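Local coordinates for protein sesquisabinene B synthase 2 (Santalum album, PDB 6A2A) that probably converts farnesyl diphosphate into the sesquiterpene sesquisabinene B, as a magnesium- or manganese-dependent member of the plant terpene synthase family, at residues 37-42 with 548-553; 42-47 with 556-561; 103-108 with 129-134. All coordinates share one frame; numbering follows the deposited sequence.

Interaction 1. Residues 37-42 with 548-553; sequences NLWDYE and WTKKQG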
loop_
_atom_site.group_PDB
_atom_site.type_symbol
_atom_site.label_atom_id
_atom_site.label_comp_id
_atom_site.label_asym_id
_atom_site.label_seq_id
_atom_site.Cartn_x
_atom_site.Cartn_y
_atom_site.Cartn_z
ATOM N N ASN A 37 -9.296 -12.198 -15.355
ATOM C CA ASN A 37 -9.941 -10.917 -15.269
ATOM C C ASN A 37 -9.791 -10.201 -16.600
ATOM O O ASN A 37 -9.116 -10.651 -17.476
ATOM C CB ASN A 37 -9.342 -10.102 -14.141
ATOM C CG ASN A 37 -9.596 -10.722 -12.791
ATOM O OD1 ASN A 37 -10.695 -11.086 -12.483
ATOM N ND2 ASN A 37 -8.577 -10.851 -12.012
ATOM N N LEU A 38 -10.359 -9.024 -16.713
ATOM C CA LEU A 38 -10.306 -8.270 -17.953
ATOM C C LEU A 38 -8.901 -8.005 -18.438
ATOM O O LEU A 38 -8.646 -8.059 -19.605
ATOM C CB LEU A 38 -11.061 -6.963 -17.805
ATOM C CG LEU A 38 -12.554 -7.099 -17.559
ATOM C CD1 LEU A 38 -13.129 -5.746 -17.264
ATOM C CD2 LEU A 38 -13.245 -7.707 -18.764
ATOM N N TRP A 39 -8.020 -7.679 -17.507
ATOM C CA TRP A 39 -6.618 -7.478 -17.737
ATOM C C TRP A 39 -5.889 -8.148 -16.582
ATOM O O TRP A 39 -6.364 -8.186 -15.520
ATOM C CB TRP A 39 -6.279 -6.012 -17.765
ATOM C CG TRP A 39 -6.891 -5.313 -18.871
ATOM C CD1 TRP A 39 -6.446 -5.255 -20.113
ATOM C CD2 TRP A 39 -8.097 -4.559 -18.834
ATOM N NE1 TRP A 39 -7.284 -4.521 -20.881
ATOM C CE2 TRP A 39 -8.315 -4.081 -20.109
ATOM C CE3 TRP A 39 -9.003 -4.245 -17.843
ATOM C CZ2 TRP A 39 -9.402 -3.321 -20.425
ATOM C CZ3 TRP A 39 -10.066 -3.503 -18.147
ATOM C CH2 TRP A 39 -10.268 -3.034 -19.417
ATOM N N ASP A 40 -4.718 -8.665 -16.829
ATOM C CA ASP A 40 -3.969 -9.272 -15.786
ATOM C C ASP A 40 -3.338 -8.167 -14.958
ATOM O O ASP A 40 -3.039 -7.143 -15.475
ATOM C CB ASP A 40 -2.985 -10.267 -16.405
ATOM C CG ASP A 40 -1.598 -10.079 -15.947
ATOM O OD1 ASP A 40 -1.266 -10.549 -14.837
ATOM O OD2 ASP A 40 -0.829 -9.468 -16.703
ATOM N N TYR A 41 -3.157 -8.378 -13.672
ATOM C CA TYR A 41 -2.610 -7.335 -12.822
ATOM C C TYR A 41 -1.199 -6.807 -13.121
ATOM O O TYR A 41 -0.931 -5.662 -12.850
ATOM C CB TYR A 41 -2.745 -7.677 -11.363
ATOM C CG TYR A 41 -4.168 -7.957 -10.930
ATOM C CD1 TYR A 41 -5.162 -7.045 -11.129
ATOM C CD2 TYR A 41 -4.493 -9.125 -10.309
ATOM C CE1 TYR A 41 -6.429 -7.291 -10.741
ATOM C CE2 TYR A 41 -5.755 -9.377 -9.932
ATOM C CZ TYR A 41 -6.724 -8.458 -10.150
ATOM O OH TYR A 41 -7.967 -8.748 -9.750
ATOM N N GLU A 42 -0.318 -7.643 -13.660
ATOM C CA GLU A 42 1.058 -7.194 -13.971
ATOM C C GLU A 42 0.969 -6.252 -15.173
ATOM O O GLU A 42 1.712 -5.274 -15.270
ATOM C CB GLU A 42 2.012 -8.394 -14.181
ATOM C CG GLU A 42 2.149 -8.892 -15.625
ATOM C CD GLU A 42 3.352 -9.777 -15.967
ATOM O OE1 GLU A 42 3.142 -10.929 -16.449
ATOM O OE2 GLU A 42 4.503 -9.307 -15.801
ATOM N N TRP A 548 -18.267 -4.888 -23.973
ATOM C CA TRP A 548 -18.530 -3.448 -23.864
ATOM C C TRP A 548 -17.657 -2.825 -22.761
ATOM O O TRP A 548 -17.058 -1.768 -22.944
ATOM C CB TRP A 548 -20.021 -3.199 -23.633
ATOM C CG TRP A 548 -20.372 -1.750 -23.477
ATOM C CD1 TRP A 548 -20.784 -0.864 -24.425
ATOM C CD2 TRP A 548 -20.315 -1.012 -22.248
ATOM N NE1 TRP A 548 -20.993 0.369 -23.861
ATOM C CE2 TRP A 548 -20.715 0.301 -22.525
ATOM C CE3 TRP A 548 -19.971 -1.351 -20.937
ATOM C CZ2 TRP A 548 -20.804 1.267 -21.526
ATOM C CZ3 TRP A 548 -20.016 -0.386 -19.957
ATOM C CH2 TRP A 548 -20.443 0.909 -20.258
ATOM N N THR A 549 -17.603 -3.477 -21.618
ATOM C CA THR A 549 -16.792 -3.005 -20.476
ATOM C C THR A 549 -15.332 -2.907 -20.899
ATOM O O THR A 549 -14.639 -1.941 -20.649
ATOM C CB THR A 549 -16.940 -3.961 -19.292
ATOM O OG1 THR A 549 -18.326 -3.888 -18.978
ATOM C CG2 THR A 549 -16.078 -3.601 -18.101
ATOM N N LYS A 550 -14.895 -3.948 -21.584
ATOM C CA LYS A 550 -13.529 -4.018 -21.967
ATOM C C LYS A 550 -13.212 -2.904 -22.942
ATOM O O LYS A 550 -12.141 -2.298 -22.859
ATOM C CB LYS A 550 -13.208 -5.374 -22.609
ATOM C CG LYS A 550 -11.735 -5.544 -22.931
ATOM C CD LYS A 550 -11.232 -6.949 -22.733
ATOM C CE LYS A 550 -9.718 -7.001 -22.742
ATOM N NZ LYS A 550 -9.211 -7.151 -24.123
ATOM N N LYS A 551 -14.160 -2.624 -23.835
ATOM C CA LYS A 551 -13.948 -1.595 -24.797
ATOM C C LYS A 551 -13.790 -0.251 -24.084
ATOM O O LYS A 551 -12.983 0.577 -24.485
ATOM C CB LYS A 551 -15.120 -1.590 -25.790
ATOM C CG LYS A 551 -15.044 -0.461 -26.810
ATOM C CD LYS A 551 -16.277 -0.238 -27.641
ATOM C CE LYS A 551 -16.545 1.237 -27.865
ATOM N NZ LYS A 551 -17.671 1.724 -27.024
ATOM N N GLN A 552 -14.640 0.000 -23.084
ATOM C CA GLN A 552 -14.611 1.277 -22.380
ATOM C C GLN A 552 -13.312 1.421 -21.577
ATOM O O GLN A 552 -12.690 2.494 -21.547
ATOM C CB GLN A 552 -15.824 1.355 -21.431
ATOM C CG GLN A 552 -17.143 1.490 -22.132
ATOM C CD GLN A 552 -17.281 2.682 -23.051
ATOM O OE1 GLN A 552 -18.094 2.624 -23.948
ATOM N NE2 GLN A 552 -16.587 3.792 -22.796
ATOM N N GLY A 553 -12.891 0.353 -20.875
ATOM C CA GLY A 553 -11.626 0.362 -20.140
ATOM C C GLY A 553 -10.442 0.562 -21.063
ATOM O O GLY A 553 -9.508 1.276 -20.695
#
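W39 reaches from the N-terminal segment to the helix of residues 548-553, where K550 and G553 receive its indole. At the root of the side chain, CB packs against CD2 of L44, on the helix 41-50 that follows. The first torsion sets CG anti to the carbonyl carbon (chi1 -65°), and on one face of the ring, offset toward its rim, lies CB of L38, 3.3 Å above the plane. Farther out the indole meets the helix. NE1 of W39 has CE of K550 at 3.9 Å, the lysine running obliquely past the ring. CZ2 of W39 comes edge-on to the carbonyl O of K550, 3.8 Å away and near the ring plane. At the tip, CH2 of W39 lies 3.7 Å from CA of G553; a side chain on this glycine would point at the indole and run into CH2 of W39. In plant class I terpene synthases the N-terminal segment runs back across the helical C-terminal domain, and here it meets helix 546-558, the last helix of the chain. An alanine in place of W39 would probably open a gap between K550 and G553 and the N-terminal segment, leaving the lysine chain freer to turn. L38 adds an apolar patch: its CD1 touches CG2 of T549 at 3.7 Å, the two side chains crossing at about a right angle, while its carbonyl O lies 3.5 Å from CE of K550. The hydroxyl of T549 is bound to the carbonyl of A545, and N280 holds both L38 N and the side-chain oxygen of N37.

Interaction 2. Residues 42-47 with 556-561; sequences EFLQSL and VLIHPI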
loop_
_atom_site.group_PDB
_atom_site.type_symbol
_atom_site.label_atom_id
_atom_site.label_comp_id
_atom_site.label_asym_id
_atom_site.label_seq_id
_atom_site.Cartn_x
_atom_site.Cartn_y
_atom_site.Cartn_z
ATOM N N GLU A 42 -0.318 -7.643 -13.660
ATOM C CA GLU A 42 1.058 -7.194 -13.971
ATOM C C GLU A 42 0.969 -6.252 -15.173
ATOM O O GLU A 42 1.712 -5.274 -15.270
ATOM C CB GLU A 42 2.012 -8.394 -14.181
ATOM C CG GLU A 42 2.149 -8.892 -15.625
ATOM C CD GLU A 42 3.352 -9.777 -15.967
ATOM O OE1 GLU A 42 3.142 -10.929 -16.449
ATOM O OE2 GLU A 42 4.503 -9.307 -15.801
ATOM N N PHE A 43 0.047 -6.535 -16.090
ATOM C CA PHE A 43 -0.174 -5.619 -17.179
ATOM C C PHE A 43 -0.592 -4.239 -16.636
ATOM O O PHE A 43 -0.092 -3.172 -17.079
ATOM C CB PHE A 43 -1.230 -6.158 -18.125
ATOM C CG PHE A 43 -1.557 -5.172 -19.199
ATOM C CD1 PHE A 43 -0.651 -4.932 -20.215
ATOM C CD2 PHE A 43 -2.722 -4.425 -19.150
ATOM C CE1 PHE A 43 -0.929 -4.003 -21.208
ATOM C CE2 PHE A 43 -2.985 -3.476 -20.127
ATOM C CZ PHE A 43 -2.090 -3.266 -21.154
ATOM N N LEU A 44 -1.469 -4.255 -15.648
ATOM C CA LEU A 44 -2.096 -3.010 -15.197
ATOM C C LEU A 44 -1.034 -2.160 -14.493
ATOM O O LEU A 44 -1.025 -0.929 -14.577
ATOM C CB LEU A 44 -3.275 -3.348 -14.272
ATOM C CG LEU A 44 -4.525 -3.850 -15.002
ATOM C CD1 LEU A 44 -5.684 -4.093 -14.062
ATOM C CD2 LEU A 44 -4.944 -2.910 -16.119
ATOM N N GLN A 45 -0.132 -2.865 -13.829
ATOM C CA GLN A 45 0.995 -2.277 -13.168
ATOM C C GLN A 45 2.009 -1.770 -14.204
ATOM O O GLN A 45 2.703 -0.799 -13.945
ATOM C CB GLN A 45 1.563 -3.297 -12.186
ATOM C CG GLN A 45 0.624 -3.567 -11.021
ATOM C CD GLN A 45 0.800 -4.933 -10.422
ATOM O OE1 GLN A 45 1.766 -5.629 -10.702
ATOM N NE2 GLN A 45 -0.138 -5.340 -9.585
ATOM N N SER A 46 2.064 -2.383 -15.375
ATOM C CA SER A 46 3.052 -1.996 -16.389
ATOM C C SER A 46 2.716 -0.630 -16.994
ATOM O O SER A 46 3.611 0.044 -17.520
ATOM C CB SER A 46 3.168 -3.044 -17.481
ATOM O OG SER A 46 2.185 -2.851 -18.505
ATOM N N LEU A 47 1.430 -0.249 -16.947
ATOM C CA LEU A 47 0.904 0.894 -17.715
ATOM C C LEU A 47 1.547 2.210 -17.277
ATOM O O LEU A 47 1.816 3.044 -18.138
ATOM C CB LEU A 47 -0.610 1.018 -17.510
ATOM C CG LEU A 47 -1.494 0.064 -18.298
ATOM C CD1 LEU A 47 -2.934 0.261 -17.860
ATOM C CD2 LEU A 47 -1.330 0.268 -19.798
ATOM N N VAL A 556 -10.436 4.341 -22.179
ATOM C CA VAL A 556 -10.331 5.369 -21.160
ATOM C C VAL A 556 -9.124 5.178 -20.256
ATOM O O VAL A 556 -8.511 6.150 -19.920
ATOM C CB VAL A 556 -11.667 5.505 -20.402
ATOM C CG1 VAL A 556 -11.555 6.411 -19.196
ATOM C CG2 VAL A 556 -12.695 6.032 -21.394
ATOM N N LEU A 557 -8.691 3.939 -19.975
ATOM C CA LEU A 557 -7.651 3.722 -19.010
ATOM C C LEU A 557 -6.350 3.214 -19.649
ATOM O O LEU A 557 -5.237 3.574 -19.170
ATOM C CB LEU A 557 -8.172 2.716 -17.991
ATOM C CG LEU A 557 -7.186 2.293 -16.917
ATOM C CD1 LEU A 557 -6.766 3.462 -16.042
ATOM C CD2 LEU A 557 -7.786 1.192 -16.053
ATOM N N ILE A 558 -6.476 2.337 -20.641
ATOM C CA ILE A 558 -5.317 1.562 -21.143
ATOM C C ILE A 558 -4.589 2.288 -22.282
ATOM O O ILE A 558 -3.362 2.366 -22.258
ATOM C CB ILE A 558 -5.742 0.180 -21.648
ATOM C CG1 ILE A 558 -6.559 -0.636 -20.634
ATOM C CG2 ILE A 558 -4.519 -0.594 -22.144
ATOM C CD1 ILE A 558 -5.908 -0.839 -19.321
ATOM N N HIS A 559 -5.317 2.703 -23.303
ATOM C CA HIS A 559 -4.687 3.203 -24.570
ATOM C C HIS A 559 -4.657 4.721 -24.585
ATOM O O HIS A 559 -5.726 5.335 -24.587
ATOM C CB HIS A 559 -5.456 2.735 -25.806
ATOM C CG HIS A 559 -5.350 1.278 -26.090
ATOM N ND1 HIS A 559 -6.421 0.543 -26.539
ATOM C CD2 HIS A 559 -4.328 0.406 -25.955
ATOM C CE1 HIS A 559 -6.065 -0.722 -26.673
ATOM N NE2 HIS A 559 -4.794 -0.836 -26.311
ATOM N N PRO A 560 -3.467 5.318 -24.683
ATOM C CA PRO A 560 -3.436 6.777 -24.873
ATOM C C PRO A 560 -4.054 7.132 -26.233
ATOM O O PRO A 560 -4.176 6.264 -27.124
ATOM C CB PRO A 560 -1.955 7.197 -24.785
ATOM C CG PRO A 560 -1.275 6.022 -24.120
ATOM C CD PRO A 560 -2.095 4.804 -24.496
ATOM N N ILE A 561 -4.455 8.385 -26.365
ATOM C CA ILE A 561 -4.905 8.946 -27.647
ATOM C C ILE A 561 -3.656 9.243 -28.483
ATOM O O ILE A 561 -2.731 9.897 -27.965
ATOM C CB ILE A 561 -5.727 10.218 -27.412
ATOM C CG1 ILE A 561 -6.960 9.915 -26.557
ATOM C CG2 ILE A 561 -6.085 10.869 -28.749
ATOM C CD1 ILE A 561 -7.847 11.104 -26.305
#
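I558 receives three side chains of helix 42-47, two of them obliquely and the third at about a right angle. F43 comes obliquely and edge-on: CG2 of I558 lies in the plane of the ring, 3.7 Å from CZ of F43, while the neighbouring CE2 stands only slightly farther from the same methyl. A chi1 of 175° puts CG of F43 anti to its backbone N; the ring edge faces I558. L47 crosses I558 at about a right angle. The terminal methyls CD1 of L47 and CD1 of I558 close to 3.5 Å, tighter than usual van der Waals contact, and CD2 of L47 lies 3.8 Å from O of I558. L44 approaches obliquely with CD2, 3.9 Å from CD1 of I558. One isoleucine thus divides its branches, CG2 facing the phenylalanine edge and CD1 the two leucines; its second torsion (chi2 -56°) places that CD1. Within the first helix, S46 OG donates a hydrogen bond to the carbonyl O of F43, at 2.7 Å, in the carbonyl plane and on a lone pair. The indole of W39 also packs on I558. Helix 546-558 ends here in a wider pi-type turn, and neighbouring helices surround that end: Q253 and Q257 of helix 239-270 bind backbone carbonyls of V556, L557 and H559, helix 281-292 touches L557, and helix 220-232 covers V556 and I561.

Interaction 3. Residues 103-108 with 129-134; sequences EAVVMV and RIMREN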
loop_
_atom_site.group_PDB
_atom_site.type_symbol
_atom_site.label_atom_id
_atom_site.label_comp_id
_atom_site.label_asym_id
_atom_site.label_seq_id
_atom_site.Cartn_x
_atom_site.Cartn_y
_atom_site.Cartn_z
ATOM N N GLU A 103 -17.644 32.605 -16.012
ATOM C CA GLU A 103 -17.598 34.027 -16.364
ATOM C C GLU A 103 -18.165 34.199 -17.768
ATOM O O GLU A 103 -18.975 35.064 -17.985
ATOM C CB GLU A 103 -16.172 34.554 -16.181
ATOM C CG GLU A 103 -15.782 34.569 -14.703
ATOM C CD GLU A 103 -14.496 35.274 -14.317
ATOM O OE1 GLU A 103 -13.481 35.100 -15.024
ATOM O OE2 GLU A 103 -14.516 35.983 -13.287
ATOM N N ALA A 104 -17.860 33.275 -18.669
ATOM C CA ALA A 104 -18.493 33.315 -19.983
ATOM C C ALA A 104 -20.004 33.161 -19.868
ATOM O O ALA A 104 -20.723 33.885 -20.522
ATOM C CB ALA A 104 -17.871 32.286 -20.920
ATOM N N VAL A 105 -20.505 32.227 -19.037
ATOM C CA VAL A 105 -21.923 31.963 -18.931
ATOM C C VAL A 105 -22.656 33.174 -18.353
ATOM O O VAL A 105 -23.758 33.515 -18.791
ATOM C CB VAL A 105 -22.162 30.717 -18.056
ATOM C CG1 VAL A 105 -23.595 30.600 -17.567
ATOM C CG2 VAL A 105 -21.741 29.499 -18.838
ATOM N N VAL A 106 -22.052 33.759 -17.344
ATOM C CA VAL A 106 -22.628 34.965 -16.696
ATOM C C VAL A 106 -22.765 36.092 -17.744
ATOM O O VAL A 106 -23.854 36.651 -17.921
ATOM C CB VAL A 106 -21.761 35.412 -15.503
ATOM C CG1 VAL A 106 -22.188 36.781 -14.987
ATOM C CG2 VAL A 106 -21.790 34.395 -14.364
ATOM N N MET A 107 -21.674 36.382 -18.408
ATOM C CA MET A 107 -21.644 37.336 -19.590
ATOM C C MET A 107 -22.820 37.067 -20.532
ATOM O O MET A 107 -23.660 37.959 -20.798
ATOM C CB MET A 107 -20.345 37.189 -20.383
ATOM C CG MET A 107 -19.202 38.082 -19.906
ATOM S SD MET A 107 -19.050 39.618 -20.857
ATOM C CE MET A 107 -18.838 40.807 -19.529
ATOM N N VAL A 108 -22.967 35.827 -21.021
ATOM C CA VAL A 108 -24.079 35.544 -21.883
ATOM C C VAL A 108 -25.393 35.824 -21.136
ATOM O O VAL A 108 -26.387 36.250 -21.772
ATOM C CB VAL A 108 -24.027 34.115 -22.481
ATOM C CG1 VAL A 108 -25.259 33.774 -23.270
ATOM C CG2 VAL A 108 -22.805 33.917 -23.344
ATOM N N ARG A 129 -30.312 25.153 -21.203
ATOM C CA ARG A 129 -29.526 24.091 -20.529
ATOM C C ARG A 129 -28.265 24.631 -19.865
ATOM O O ARG A 129 -27.996 24.272 -18.696
ATOM C CB ARG A 129 -29.190 22.951 -21.495
ATOM C CG ARG A 129 -28.251 21.919 -20.876
ATOM C CD ARG A 129 -28.229 20.616 -21.669
ATOM N NE ARG A 129 -27.612 20.790 -22.994
ATOM C CZ ARG A 129 -26.339 20.910 -23.249
ATOM N NH1 ARG A 129 -25.434 20.887 -22.278
ATOM N NH2 ARG A 129 -25.944 21.049 -24.526
ATOM N N ILE A 130 -27.451 25.425 -20.563
ATOM C CA ILE A 130 -26.196 25.883 -20.061
ATOM C C ILE A 130 -26.444 26.775 -18.846
ATOM O O ILE A 130 -25.672 26.746 -17.893
ATOM C CB ILE A 130 -25.355 26.629 -21.119
ATOM C CG1 ILE A 130 -25.085 25.784 -22.371
ATOM C CG2 ILE A 130 -24.059 27.115 -20.509
ATOM C CD1 ILE A 130 -24.072 24.696 -22.170
ATOM N N MET A 131 -27.434 27.641 -18.966
ATOM C CA MET A 131 -27.807 28.500 -17.791
ATOM C C MET A 131 -28.136 27.627 -16.561
ATOM O O MET A 131 -27.517 27.816 -15.494
ATOM C CB MET A 131 -28.983 29.393 -18.146
ATOM C CG MET A 131 -28.656 30.495 -19.161
ATOM S SD MET A 131 -27.334 31.565 -18.701
ATOM C CE MET A 131 -26.898 32.291 -20.283
ATOM N N ARG A 132 -29.033 26.675 -16.696
ATOM C CA ARG A 132 -29.446 25.858 -15.560
ATOM C C ARG A 132 -28.306 24.983 -15.056
ATOM O O ARG A 132 -28.160 24.838 -13.807
ATOM C CB ARG A 132 -30.683 25.028 -15.873
ATOM C CG ARG A 132 -31.976 25.834 -15.907
ATOM C CD ARG A 132 -33.158 24.953 -15.755
ATOM N NE ARG A 132 -34.436 25.641 -15.717
ATOM C CZ ARG A 132 -35.567 25.117 -15.265
ATOM N NH1 ARG A 132 -35.599 23.882 -14.763
ATOM N NH2 ARG A 132 -36.680 25.820 -15.338
ATOM N N GLU A 133 -27.483 24.421 -15.933
ATOM C CA GLU A 133 -26.292 23.666 -15.434
ATOM C C GLU A 133 -25.421 24.553 -14.558
ATOM O O GLU A 133 -24.650 24.052 -13.738
ATOM C CB GLU A 133 -25.443 23.184 -16.618
ATOM C CG GLU A 133 -26.127 22.121 -17.427
ATOM C CD GLU A 133 -25.422 21.785 -18.741
ATOM O OE1 GLU A 133 -24.513 22.547 -19.112
ATOM O OE2 GLU A 133 -25.717 20.701 -19.301
ATOM N N ASN A 134 -25.486 25.886 -14.770
ATOM C CA ASN A 134 -24.610 26.776 -14.017
ATOM C C ASN A 134 -25.366 27.557 -12.937
ATOM O O ASN A 134 -24.842 28.524 -12.426
ATOM C CB ASN A 134 -23.873 27.734 -14.949
ATOM C CG ASN A 134 -22.757 27.045 -15.674
ATOM O OD1 ASN A 134 -21.663 26.969 -15.141
ATOM N ND2 ASN A 134 -23.031 26.468 -16.831
#
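V105 is the first residue of helix 103-108 to meet residues 129-134, and it does so with both methyls. Its CG2 lies 3.7 Å from CG2 of I130, the two side chains crossing obliquely, and 3.9 Å from ND2 of N134. Its CG1, on the other branch, touches the base of the asparagine, 3.9 Å from CB of N134, and has SD of M131 beside it at 4.0 Å. The valine and the methionine slide past each other in opposite directions, and CE of M131 comes to 3.7 Å from the carbonyl O of V105. A bend at chi2 of M131 (-56°) places SD. One turn later, V108 takes up the same methyl: CG1 of V108 lies 3.7 Å from CE of M131, which thus lies against the carbonyl O of V105 and a methyl of V108.

The asparagine opposite V105 is fixed by its own helix. ND2 of N134 donates a hydrogen bond to the carbonyl O of I130, at 2.9 Å and with an almost straight N-H...O angle of 177°, the oxygen lying in the amide plane. The methyls of V105 therefore pack on an amide whose rotation is fixed by that bond. Beyond the interface, I85 of helix 78-90 touches both V105 and I130, and W116 covers V108. R129 and E133, on another side of the second helix, form a salt bridge that D86 and R89 of helix 78-90 extend.

The helix axes approach to 10.4 Å with their directions 123° apart, a steep crossing of two neighbouring helices. Such packing of successive helices belongs to the alpha-helical N-terminal domain of plant terpene synthases, related to alpha-alpha barrels.

Overall arrangement
From the N terminus, the chain first offers residues 37-42, which interaction 1 joins to 548-553, closing a loop of about five hundred residues. Immediately afterwards residues 42-47 meet 556-561 in interaction 2, whose loop crosses that of interaction 1 because the segments alternate. The two are neighbours, with centres 9 Å apart, and both tie the helix 41-50 region to the last helix of the C-terminal domain. Interaction 3 is local: residues 103-108 and 129-134 close a short loop nested inside both others. It lies within the N-terminal domain, its centre 38 Å from that of interaction 1 and on the opposite side of the chain's centre.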